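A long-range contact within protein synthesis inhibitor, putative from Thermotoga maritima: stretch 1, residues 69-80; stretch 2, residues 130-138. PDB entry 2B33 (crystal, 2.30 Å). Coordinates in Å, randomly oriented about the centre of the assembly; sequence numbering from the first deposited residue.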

# COMPACT_ATOMS: atom_id res chain seq x y z
N ASN A 69 13.86 -10.67 -8.17
CA ASN A 69 12.54 -11.00 -8.68
C ASN A 69 11.82 -9.74 -9.15
O ASN A 69 11.25 -9.72 -10.24
CB ASN A 69 11.71 -11.73 -7.62
CG ASN A 69 12.23 -13.13 -7.31
OD1 ASN A 69 12.99 -13.70 -8.07
ND2 ASN A 69 11.78 -13.70 -6.19
N LEU A 70 11.87 -8.69 -8.32
CA LEU A 70 11.28 -7.39 -8.66
C LEU A 70 11.87 -6.82 -9.95
O LEU A 70 11.14 -6.36 -10.82
CB LEU A 70 11.49 -6.38 -7.52
CG LEU A 70 11.07 -4.91 -7.76
CD1 LEU A 70 9.59 -4.81 -8.10
CD2 LEU A 70 11.39 -4.04 -6.55
N LYS A 71 13.20 -6.86 -10.04
CA LYS A 71 13.94 -6.36 -11.22
C LYS A 71 13.59 -7.10 -12.52
O LYS A 71 13.46 -6.49 -13.57
CB LYS A 71 15.44 -6.46 -10.95
CG LYS A 71 16.33 -5.85 -12.03
CD LYS A 71 17.78 -5.92 -11.62
CE LYS A 71 18.67 -5.31 -12.69
NZ LYS A 71 20.10 -5.38 -12.31
N ALA A 72 13.48 -8.42 -12.42
CA ALA A 72 13.11 -9.26 -13.56
C ALA A 72 11.71 -8.92 -14.07
O ALA A 72 11.50 -8.88 -15.28
CB ALA A 72 13.16 -10.72 -13.16
N ILE A 73 10.78 -8.66 -13.16
CA ILE A 73 9.39 -8.31 -13.53
C ILE A 73 9.34 -6.95 -14.22
O ILE A 73 8.69 -6.81 -15.25
CB ILE A 73 8.45 -8.34 -12.29
CG1 ILE A 73 8.34 -9.77 -11.78
CG2 ILE A 73 7.04 -7.84 -12.65
CD1 ILE A 73 7.81 -9.91 -10.37
N LEU A 74 10.02 -5.96 -13.64
CA LEU A 74 10.11 -4.63 -14.25
C LEU A 74 10.64 -4.76 -15.67
O LEU A 74 9.99 -4.31 -16.61
CB LEU A 74 11.05 -3.73 -13.44
CG LEU A 74 10.53 -3.28 -12.07
CD1 LEU A 74 11.67 -2.88 -11.14
CD2 LEU A 74 9.52 -2.14 -12.21
N GLU A 75 11.79 -5.41 -15.81
CA GLU A 75 12.45 -5.60 -17.12
C GLU A 75 11.67 -6.44 -18.14
O GLU A 75 11.85 -6.25 -19.34
CB GLU A 75 13.87 -6.14 -16.93
CG GLU A 75 14.80 -5.12 -16.26
CD GLU A 75 16.20 -5.66 -15.97
OE1 GLU A 75 16.41 -6.89 -16.02
OE2 GLU A 75 17.08 -4.84 -15.66
N ALA A 76 10.82 -7.35 -17.67
CA ALA A 76 9.99 -8.17 -18.55
C ALA A 76 8.86 -7.36 -19.20
O ALA A 76 8.38 -7.72 -20.27
CB ALA A 76 9.41 -9.33 -17.78
N GLY A 77 8.43 -6.28 -18.54
CA GLY A 77 7.39 -5.39 -19.06
C GLY A 77 7.90 -4.11 -19.71
O GLY A 77 7.10 -3.23 -20.05
N GLY A 78 9.21 -3.99 -19.89
CA GLY A 78 9.82 -2.81 -20.50
C GLY A 78 10.11 -1.68 -19.52
O GLY A 78 10.35 -0.55 -19.95
N PHE A 79 10.11 -1.99 -18.22
CA PHE A 79 10.40 -1.02 -17.16
C PHE A 79 11.77 -1.34 -16.56
O PHE A 79 12.35 -2.39 -16.84
CB PHE A 79 9.31 -1.07 -16.07
CG PHE A 79 8.02 -0.40 -16.47
CD1 PHE A 79 7.21 -0.95 -17.45
CD2 PHE A 79 7.60 0.76 -15.84
CE1 PHE A 79 6.01 -0.34 -17.81
CE2 PHE A 79 6.41 1.37 -16.20
CZ PHE A 79 5.62 0.82 -17.19
N SER A 80 12.30 -0.43 -15.76
CA SER A 80 13.60 -0.62 -15.09
C SER A 80 13.48 -0.14 -13.65
O SER A 80 12.42 0.33 -13.24
CB SER A 80 14.72 0.10 -15.84
OG SER A 80 14.55 1.51 -15.82
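Stretch 2 (130-138) EIEAIAVKE

A helix packed on a β-strand illustrates a simple rule: alternate strand residues face the helix, and here leucines of the helix meet the alanines of the strand. Here the strand, residues 130-136, runs in nearly the same direction as helix 69-76, crossing it at -26° with the axes 9.8 Å apart at closest. Ile 131, Ala 133 and Ala 135 point their CA-to-CB bonds toward the helix, whereas Glu 132 and Ile 134 point away. Leu 70, in the t rotamer, reaches across, its CD1 lying 4.0 Å from Ala 133 CB and its CD2 4.5 Å from Ile 131 CG2. One turn later, Leu 74 CD2 comes within 3.8 Å of Ala 135 CB.

Beyond the helix the contact is dominated by Phe 79 and Lys 137, whose CA atoms are 7.1 Å apart. Past the end of the strand, the backbone of Lys 137 remains extended, and its side chain crosses one face of the Phe 79 ring, with CD 3.8 Å from the centroid and almost on the ring normal. Phe 79 CD2 also lies 3.9 Å from Ala 135 CB. The lysine then ends in a very short hydrogen bond, 2.5 Å from Lys 137 NZ to Gly 78 O, so one side chain combines apolar packing with a polar anchor.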

# COMPACT_ATOMS: atom_id res chain seq x y z
N GLU A 130 9.27 -9.17 2.13
CA GLU A 130 8.42 -9.10 0.95
C GLU A 130 8.41 -7.65 0.51
O GLU A 130 8.24 -6.76 1.35
CB GLU A 130 6.99 -9.60 1.23
CG GLU A 130 6.07 -9.52 0.00
CD GLU A 130 4.69 -10.11 0.22
OE1 GLU A 130 4.46 -10.77 1.24
OE2 GLU A 130 3.82 -9.91 -0.65
N ILE A 131 8.60 -7.42 -0.79
CA ILE A 131 8.66 -6.07 -1.36
C ILE A 131 7.80 -5.95 -2.62
O ILE A 131 7.94 -6.73 -3.56
CB ILE A 131 10.12 -5.66 -1.70
CG1 ILE A 131 11.03 -5.82 -0.46
CG2 ILE A 131 10.16 -4.21 -2.23
CD1 ILE A 131 12.51 -5.57 -0.69
N GLU A 132 6.91 -4.95 -2.61
CA GLU A 132 6.06 -4.62 -3.74
C GLU A 132 6.49 -3.25 -4.20
O GLU A 132 7.24 -2.57 -3.50
CB GLU A 132 4.57 -4.59 -3.35
CG GLU A 132 4.20 -3.50 -2.35
CD GLU A 132 2.71 -3.43 -2.05
OE1 GLU A 132 1.94 -4.31 -2.48
OE2 GLU A 132 2.32 -2.46 -1.38
N ALA A 133 6.03 -2.83 -5.37
CA ALA A 133 6.39 -1.53 -5.91
C ALA A 133 5.45 -1.04 -7.00
O ALA A 133 4.72 -1.82 -7.61
CB ALA A 133 7.82 -1.58 -6.46
N ILE A 134 5.47 0.27 -7.21
CA ILE A 134 4.74 0.92 -8.31
C ILE A 134 5.84 1.62 -9.08
O ILE A 134 6.75 2.18 -8.47
CB ILE A 134 3.67 1.94 -7.84
CG1 ILE A 134 2.56 1.22 -7.06
CG2 ILE A 134 3.05 2.66 -9.07
CD1 ILE A 134 1.56 2.12 -6.35
N ALA A 135 5.76 1.56 -10.41
CA ALA A 135 6.73 2.19 -11.30
C ALA A 135 5.99 3.00 -12.35
O ALA A 135 4.86 2.68 -12.70
CB ALA A 135 7.60 1.14 -11.96
N VAL A 136 6.62 4.08 -12.80
CA VAL A 136 6.08 4.96 -13.83
C VAL A 136 7.26 5.37 -14.70
O VAL A 136 8.33 5.67 -14.18
CB VAL A 136 5.41 6.23 -13.24
CG1 VAL A 136 4.70 7.02 -14.34
CG2 VAL A 136 4.42 5.87 -12.13
N LYS A 137 7.06 5.39 -16.02
CA LYS A 137 8.13 5.75 -16.95
C LYS A 137 7.66 6.82 -17.93
O LYS A 137 6.54 7.31 -17.81
CB LYS A 137 8.66 4.50 -17.66
CG LYS A 137 7.79 3.89 -18.76
CD LYS A 137 8.42 2.61 -19.35
CE LYS A 137 9.85 2.84 -19.84
NZ LYS A 137 10.33 1.78 -20.75
N GLU A 138 8.54 7.18 -18.88
CA GLU A 138 8.29 8.22 -19.90
C GLU A 138 8.16 9.61 -19.23
O GLU A 138 8.40 9.74 -18.02
CB GLU A 138 7.06 7.86 -20.79
CG GLU A 138 7.12 6.55 -21.60
CD GLU A 138 8.45 6.27 -22.28
OE1 GLU A 138 9.06 7.20 -22.85
OE2 GLU A 138 8.88 5.10 -22.25